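Side-chain contacts in rhamnogalacturonan endolyase YesW (Bacillus subtilis, PDB 2ZUX), which cleaves type I rhamnogalacturonan of plant cell-wall pectin by an endo-acting elimination, requiring calcium or manganese for activity: residues Asp216-Asn219 and Arg223-Ser226; Val243-Glu248 and Gly302-Leu307; Ser281-Arg286 and Thr292-Tyr297. All coordinates share one frame; numbering follows the deposited sequence.

Contact 1: residues Asp216-Asn219 and Arg223-Ser226. With RAM (alpha-L-rhamnopyranose), chain O.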
# COMPACT_ATOMS: atom_id res chain seq x y z
N ASP A 216 -1.42 -10.27 -31.18
CA ASP A 216 -1.70 -8.85 -30.96
C ASP A 216 -3.20 -8.65 -30.88
O ASP A 216 -3.90 -8.69 -31.90
CB ASP A 216 -1.09 -8.01 -32.09
CG ASP A 216 -1.18 -6.52 -31.84
OD1 ASP A 216 -1.88 -6.10 -30.88
OD2 ASP A 216 -0.55 -5.75 -32.61
N TYR A 217 -3.70 -8.46 -29.67
CA TYR A 217 -5.13 -8.30 -29.45
C TYR A 217 -5.53 -6.85 -29.20
O TYR A 217 -6.64 -6.58 -28.75
CB TYR A 217 -5.60 -9.18 -28.29
CG TYR A 217 -5.50 -10.65 -28.60
CD1 TYR A 217 -6.39 -11.25 -29.48
CD2 TYR A 217 -4.51 -11.44 -28.02
CE1 TYR A 217 -6.30 -12.59 -29.78
CE2 TYR A 217 -4.41 -12.79 -28.31
CZ TYR A 217 -5.32 -13.36 -29.20
OH TYR A 217 -5.22 -14.70 -29.49
N ARG A 218 -4.64 -5.91 -29.51
CA ARG A 218 -5.00 -4.49 -29.43
C ARG A 218 -5.98 -4.16 -30.54
O ARG A 218 -5.73 -4.46 -31.72
CB ARG A 218 -3.77 -3.60 -29.58
CG ARG A 218 -2.76 -3.72 -28.44
CD ARG A 218 -1.50 -2.92 -28.73
NE ARG A 218 -0.76 -3.51 -29.86
CZ ARG A 218 0.39 -3.03 -30.32
NH1 ARG A 218 0.96 -1.96 -29.77
NH2 ARG A 218 0.99 -3.63 -31.34
N ASN A 219 -7.11 -3.57 -30.17
CA ASN A 219 -8.05 -3.09 -31.18
C ASN A 219 -7.67 -1.67 -31.59
O ASN A 219 -6.67 -1.12 -31.12
CB ASN A 219 -9.51 -3.24 -30.73
CG ASN A 219 -9.96 -2.19 -29.75
OD1 ASN A 219 -9.20 -1.34 -29.30
ND2 ASN A 219 -11.25 -2.24 -29.41
N ARG A 223 -7.17 -0.62 -27.03
CA ARG A 223 -7.63 -1.40 -25.89
C ARG A 223 -7.48 -2.87 -26.23
O ARG A 223 -7.43 -3.24 -27.40
CB ARG A 223 -9.10 -1.09 -25.61
CG ARG A 223 -9.38 0.35 -25.25
CD ARG A 223 -10.87 0.59 -25.28
NE ARG A 223 -11.21 1.99 -25.04
CZ ARG A 223 -11.43 2.51 -23.84
NH1 ARG A 223 -11.32 1.76 -22.74
NH2 ARG A 223 -11.77 3.79 -23.73
N VAL A 224 -7.39 -3.71 -25.20
CA VAL A 224 -7.25 -5.14 -25.41
C VAL A 224 -8.49 -5.80 -24.86
O VAL A 224 -8.59 -6.08 -23.66
CB VAL A 224 -5.95 -5.68 -24.76
CG1 VAL A 224 -5.79 -7.16 -25.05
CG2 VAL A 224 -4.74 -4.89 -25.28
N LEU A 225 -9.45 -6.03 -25.76
CA LEU A 225 -10.80 -6.44 -25.39
C LEU A 225 -11.14 -7.84 -25.90
O LEU A 225 -12.30 -8.25 -25.88
CB LEU A 225 -11.80 -5.42 -25.93
CG LEU A 225 -11.63 -3.96 -25.47
CD1 LEU A 225 -12.68 -3.06 -26.13
CD2 LEU A 225 -11.70 -3.83 -23.95
N SER A 226 -10.12 -8.58 -26.33
CA SER A 226 -10.29 -9.94 -26.82
C SER A 226 -9.01 -10.72 -26.57
O SER A 226 -7.98 -10.14 -26.20
CB SER A 226 -10.63 -9.95 -28.31
OG SER A 226 -9.59 -9.33 -29.03
C1 RAM O . 5.74 -3.12 -27.72
C2 RAM O . 6.06 -3.60 -29.13
C3 RAM O . 4.94 -3.20 -30.09
C4 RAM O . 4.60 -1.71 -29.96
C5 RAM O . 4.31 -1.36 -28.50
C6 RAM O . 4.04 0.13 -28.30
O1 RAM O . 4.69 -3.89 -27.18
O2 RAM O . 7.28 -3.02 -29.55
O3 RAM O . 5.31 -3.48 -31.42
O4 RAM O . 3.51 -1.40 -30.80
O5 RAM O . 5.41 -1.74 -27.70
O HOH W 1 -9.32 -6.23 -28.62
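Residues Asp216-Asn219 and Arg223-Ser226 are the two limbs of one irregular loop, joined where Asn219 N donates to Arg223 O at 2.8 Å in a nearly straight bond (171°). The Asn219 side chain turns back: its OD1 accepts Arg223 N at 3.1 Å, the donor tilted out of the carbonyl plane, and also takes the N-H of Gln221. One water joins Tyr217 O, Leu225 N and Ser226 OG, while Tyr217 CB packs against Val224 CG1 (3.8 Å). Arg218 CG crosses Val224 CG2 at 3.9 Å, then the chain bends at chi3 (-67°) to bring NE and NH2 side-on to Asp216 in a salt bridge, NE to OD1 and NH2 to OD2; from its opposite face OD1 also takes Arg218 N, closing an Asx turn. With that pair fixing the turn of the guanidinium, NH1 reaches O4 of the rhamnose at 2.8 Å, near the guanidinium plane, in a carbohydrate site shared with Asp150 and Lys170. A leucine in place of Arg218 would probably cost the Asp216 carboxylate its two-nitrogen grip and rhamnose O4 this donor. Arg223 leads the other way, tying this loop between strands 193-198 and 230-235 to Asp145 and Asn142 O between strands 129-136 and 152-156.

Contact 2: residues Val243-Glu248 and Gly302-Leu307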
# COMPACT_ATOMS: atom_id res chain seq x y z
N VAL A 243 4.22 -19.94 -12.38
CA VAL A 243 2.98 -20.57 -12.84
C VAL A 243 2.11 -19.51 -13.50
O VAL A 243 2.05 -18.37 -13.03
CB VAL A 243 2.20 -21.26 -11.68
CG1 VAL A 243 1.87 -20.27 -10.57
CG2 VAL A 243 0.94 -21.95 -12.18
N THR A 244 1.45 -19.90 -14.58
CA THR A 244 0.48 -19.06 -15.28
C THR A 244 -0.80 -19.86 -15.49
O THR A 244 -0.75 -21.01 -15.95
CB THR A 244 1.04 -18.57 -16.61
OG1 THR A 244 2.14 -17.70 -16.35
CG2 THR A 244 0.00 -17.80 -17.41
N ALA A 245 -1.93 -19.26 -15.14
CA ALA A 245 -3.25 -19.86 -15.35
C ALA A 245 -4.11 -18.88 -16.13
O ALA A 245 -3.74 -17.72 -16.26
CB ALA A 245 -3.89 -20.19 -14.01
N ASN A 246 -5.25 -19.33 -16.65
CA ASN A 246 -6.22 -18.40 -17.21
C ASN A 246 -6.71 -17.46 -16.11
O ASN A 246 -6.95 -17.90 -14.98
CB ASN A 246 -7.39 -19.14 -17.86
CG ASN A 246 -7.00 -19.79 -19.19
OD1 ASN A 246 -7.29 -20.96 -19.42
ND2 ASN A 246 -6.38 -19.02 -20.07
N PHE A 247 -6.82 -16.18 -16.43
CA PHE A 247 -7.23 -15.17 -15.47
C PHE A 247 -8.72 -15.27 -15.16
O PHE A 247 -9.54 -15.34 -16.07
CB PHE A 247 -6.91 -13.76 -15.98
CG PHE A 247 -7.25 -12.68 -15.00
CD1 PHE A 247 -6.32 -12.29 -14.04
CD2 PHE A 247 -8.50 -12.06 -15.02
CE1 PHE A 247 -6.63 -11.29 -13.11
CE2 PHE A 247 -8.81 -11.08 -14.09
CZ PHE A 247 -7.88 -10.69 -13.14
N GLU A 248 -9.04 -15.26 -13.88
CA GLU A 248 -10.41 -15.03 -13.44
C GLU A 248 -10.40 -13.90 -12.43
O GLU A 248 -9.49 -13.82 -11.60
CB GLU A 248 -11.04 -16.31 -12.87
CG GLU A 248 -11.13 -17.44 -13.89
CD GLU A 248 -11.83 -18.67 -13.37
OE1 GLU A 248 -12.54 -18.60 -12.35
OE2 GLU A 248 -11.66 -19.73 -14.01
N GLY A 302 3.99 -24.98 -4.71
CA GLY A 302 4.27 -24.85 -6.14
C GLY A 302 3.06 -24.78 -7.05
O GLY A 302 3.21 -24.78 -8.27
N LYS A 303 1.85 -24.72 -6.48
CA LYS A 303 0.64 -24.68 -7.30
C LYS A 303 -0.26 -23.48 -7.03
O LYS A 303 -0.39 -23.01 -5.90
CB LYS A 303 -0.15 -25.99 -7.20
CG LYS A 303 -1.07 -26.10 -5.99
CD LYS A 303 -2.27 -27.01 -6.26
CE LYS A 303 -1.96 -28.48 -5.98
NZ LYS A 303 -3.19 -29.32 -6.05
N LEU A 304 -0.87 -22.98 -8.10
CA LEU A 304 -1.89 -21.96 -8.02
C LEU A 304 -3.25 -22.65 -7.99
O LEU A 304 -3.55 -23.46 -8.87
CB LEU A 304 -1.77 -21.02 -9.21
CG LEU A 304 -2.63 -19.75 -9.30
CD1 LEU A 304 -2.31 -18.76 -8.19
CD2 LEU A 304 -2.41 -19.10 -10.66
N SER A 305 -4.06 -22.34 -6.98
CA SER A 305 -5.39 -22.92 -6.86
C SER A 305 -6.44 -21.84 -6.64
O SER A 305 -6.19 -20.85 -5.95
CB SER A 305 -5.43 -23.94 -5.71
OG SER A 305 -5.07 -23.35 -4.48
N LYS A 306 -7.61 -22.04 -7.24
CA LYS A 306 -8.74 -21.12 -7.05
C LYS A 306 -9.57 -21.55 -5.84
O LYS A 306 -9.90 -22.74 -5.70
CB LYS A 306 -9.59 -21.06 -8.31
CG LYS A 306 -10.76 -20.10 -8.20
CD LYS A 306 -11.48 -19.93 -9.53
CE LYS A 306 -12.34 -21.15 -9.86
NZ LYS A 306 -13.26 -20.86 -10.99
N LEU A 307 -9.91 -20.60 -4.97
CA LEU A 307 -10.60 -20.90 -3.72
C LEU A 307 -12.09 -20.61 -3.78
O LEU A 307 -12.90 -21.41 -3.30
CB LEU A 307 -9.99 -20.09 -2.57
CG LEU A 307 -8.48 -20.22 -2.34
CD1 LEU A 307 -8.08 -19.30 -1.21
CD2 LEU A 307 -8.06 -21.66 -2.05
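Val243 and Ala245 face Leu304 across the seam between two adjacent blades of the beta-propeller. Strand 241-246 is the outermost strand of one four-stranded blade and strand 303-311 the outermost of the next, and here they meet through side chains, with 7.0 Å between Val243 CA and Leu304 CA. The tighter part is apolar. Leu304 swings its CG anti to the backbone N (chi1 -173°), which carries CD2 over to the methyl of Ala245, 3.8 Å from Ala245 CB. Its CB meanwhile sits in front of both branches of Val243, with Val243 CG1 at 4.0 Å from Leu304 CB and CG2 almost as near, the two side chains meeting at a slant. Val243 also packs on Val233 of its own blade and on Phe299 of the other, so both sheets contribute to this patch.

Past the end of strand 241-246 the backbones stand 9.0 Å apart, Glu248 CA to Lys306 CA, and the gap is spanned by two long side chains at the protein surface. Glu248 reaches out nearly extended beyond CG. Lys306, whose aliphatic part rests on Val295, runs extended as far as CD and then kinks at chi3 (75°); the two side chains cross at about a right angle. This side is open to solvent at the lysine, and the charges form a salt bridge with one hydrogen bond: Lys306 NZ donates to the syn lone pair of Glu248 OE1 at 2.7 Å.

Contact 3: residues Ser281-Arg286 and Thr292-Tyr297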
# COMPACT_ATOMS: atom_id res chain seq x y z
N SER A 281 -3.64 -15.33 1.02
CA SER A 281 -4.25 -15.67 -0.26
C SER A 281 -4.23 -14.44 -1.15
O SER A 281 -4.07 -13.31 -0.66
CB SER A 281 -5.71 -16.12 -0.07
OG SER A 281 -5.80 -17.27 0.76
N LEU A 282 -4.42 -14.66 -2.44
CA LEU A 282 -4.39 -13.61 -3.44
C LEU A 282 -5.81 -13.33 -3.92
O LEU A 282 -6.53 -14.25 -4.27
CB LEU A 282 -3.54 -14.09 -4.62
CG LEU A 282 -3.47 -13.20 -5.86
CD1 LEU A 282 -2.67 -11.95 -5.53
CD2 LEU A 282 -2.82 -13.98 -7.00
N ILE A 283 -6.20 -12.05 -3.95
CA ILE A 283 -7.52 -11.64 -4.43
C ILE A 283 -7.35 -10.87 -5.74
O ILE A 283 -6.57 -9.93 -5.80
CB ILE A 283 -8.22 -10.71 -3.42
CG1 ILE A 283 -8.17 -11.31 -2.00
CG2 ILE A 283 -9.65 -10.39 -3.88
CD1 ILE A 283 -8.88 -12.65 -1.84
N MET A 284 -8.07 -11.29 -6.78
CA MET A 284 -8.16 -10.53 -8.03
C MET A 284 -9.62 -10.16 -8.23
O MET A 284 -10.50 -11.02 -8.13
CB MET A 284 -7.69 -11.37 -9.23
CG MET A 284 -6.20 -11.66 -9.25
SD MET A 284 -5.22 -10.18 -9.73
CE MET A 284 -3.89 -10.40 -8.57
N THR A 285 -9.87 -8.88 -8.52
CA THR A 285 -11.24 -8.42 -8.75
C THR A 285 -11.39 -7.76 -10.12
O THR A 285 -10.41 -7.30 -10.73
CB THR A 285 -11.74 -7.45 -7.66
OG1 THR A 285 -11.22 -6.14 -7.90
CG2 THR A 285 -11.27 -7.90 -6.29
N ARG A 286 -12.63 -7.70 -10.59
CA ARG A 286 -12.91 -7.11 -11.89
C ARG A 286 -14.29 -6.49 -11.82
O ARG A 286 -15.24 -7.14 -11.38
CB ARG A 286 -12.86 -8.17 -12.99
CG ARG A 286 -12.93 -7.63 -14.42
CD ARG A 286 -12.67 -8.71 -15.43
NE ARG A 286 -12.24 -8.13 -16.70
CZ ARG A 286 -11.49 -8.76 -17.60
NH1 ARG A 286 -11.11 -10.02 -17.41
NH2 ARG A 286 -11.12 -8.12 -18.71
N THR A 292 -19.75 -7.00 -10.92
CA THR A 292 -18.58 -7.05 -10.05
C THR A 292 -18.26 -8.50 -9.74
O THR A 292 -19.14 -9.29 -9.40
CB THR A 292 -18.89 -6.31 -8.74
OG1 THR A 292 -19.17 -4.93 -9.02
CG2 THR A 292 -17.72 -6.38 -7.78
N MET A 293 -16.98 -8.86 -9.89
CA MET A 293 -16.53 -10.20 -9.54
C MET A 293 -15.25 -10.14 -8.71
O MET A 293 -14.41 -9.27 -8.92
CB MET A 293 -16.29 -11.06 -10.78
CG MET A 293 -17.53 -11.31 -11.63
SD MET A 293 -17.21 -12.37 -13.04
CE MET A 293 -16.89 -13.94 -12.23
N LEU A 294 -15.13 -11.08 -7.77
CA LEU A 294 -13.92 -11.25 -6.98
C LEU A 294 -13.56 -12.72 -6.97
O LEU A 294 -14.44 -13.56 -6.79
CB LEU A 294 -14.11 -10.78 -5.53
CG LEU A 294 -14.40 -9.29 -5.27
CD1 LEU A 294 -15.89 -8.99 -5.38
CD2 LEU A 294 -13.90 -8.90 -3.89
N VAL A 295 -12.29 -13.03 -7.18
CA VAL A 295 -11.81 -14.41 -7.12
C VAL A 295 -10.62 -14.48 -6.19
O VAL A 295 -9.76 -13.59 -6.20
CB VAL A 295 -11.43 -14.94 -8.52
CG1 VAL A 295 -10.91 -16.36 -8.45
CG2 VAL A 295 -12.63 -14.89 -9.47
N ALA A 296 -10.58 -15.53 -5.37
CA ALA A 296 -9.50 -15.80 -4.45
C ALA A 296 -8.68 -16.99 -4.90
O ALA A 296 -9.23 -17.98 -5.41
CB ALA A 296 -10.04 -16.03 -3.06
N TYR A 297 -7.36 -16.88 -4.72
CA TYR A 297 -6.41 -17.93 -5.07
C TYR A 297 -5.42 -18.17 -3.94
O TYR A 297 -5.13 -17.27 -3.16
CB TYR A 297 -5.57 -17.51 -6.28
CG TYR A 297 -6.32 -17.14 -7.53
CD1 TYR A 297 -6.48 -18.06 -8.56
CD2 TYR A 297 -6.83 -15.85 -7.72
CE1 TYR A 297 -7.14 -17.73 -9.73
CE2 TYR A 297 -7.49 -15.51 -8.89
CZ TYR A 297 -7.65 -16.45 -9.89
OH TYR A 297 -8.29 -16.11 -11.05
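Met284 and Tyr297 stand on the same face of the sheet and cross at about a right angle, Met284 CG coming obliquely to the ring at CE2, 4.1 Å away. The tyrosine CG lies beside its own backbone N (chi1 -56°), which stands the ring out from the sheet with its CD2-CE2 edge toward the partner strand; Leu282 O lies in the ring plane, 3.8 Å from Tyr297 CD2, and the ring's OH is hydrogen-bonded to Glu248 O. Arg286, Met293 and Val295 share this face. On the reverse face Thr285 and Leu294 lie side by side, pointing the same way, with the methyl Thr285 CG2 tucked 3.6 Å from Leu294 CG. Ile283 folds its longer branch over the neighbouring strand until CD1 touches Ala296 CB at 3.8 Å.

These strands, 281-286 and 293-300, form an antiparallel beta hairpin, the two central strands of a four-stranded propeller blade. Leu282-Tyr297, Met284-Val295 and Arg286-Met293 are its hydrogen-bonded pairs, each closed by two N-H...O bonds of 2.8 to 2.9 Å between backbone N and O. Ile283-Ala296 and Thr285-Leu294 are the non-hydrogen-bonded pairs between them. Ile283, Thr285 and Leu294 press on strand 340-343 of the following blade, where Phe343 meets both Thr285 and Leu294. From the other face Met284 meets Phe247, and Arg286 extends its buried guanidinium to Val265 O, Pro249 O and the carboxylates of Glu229 and Asp266.

Contacts 2 and 3 meet directly, their centres about 11 Å apart. Leu307 N lies 2.7 Å from Ala296 O, probably a hydrogen bond between neighbouring strands of one blade, and Tyr297 OH reaches across the seam to Glu248 O at 2.6 Å, probably another. Contact 3 lies wholly within the chain loop that contact 2 closes. Contact 1 stands apart: its centre is about 23 Å from that of contact 2 and about 22 Å from that of contact 3, yet its loop springs from the blade whose last strand enters contact 2. It alone touches rhamnose, through Arg218; in contact 2, Val243 comes within about 8 Å of the calcium ligand Glu193, side chain to side chain.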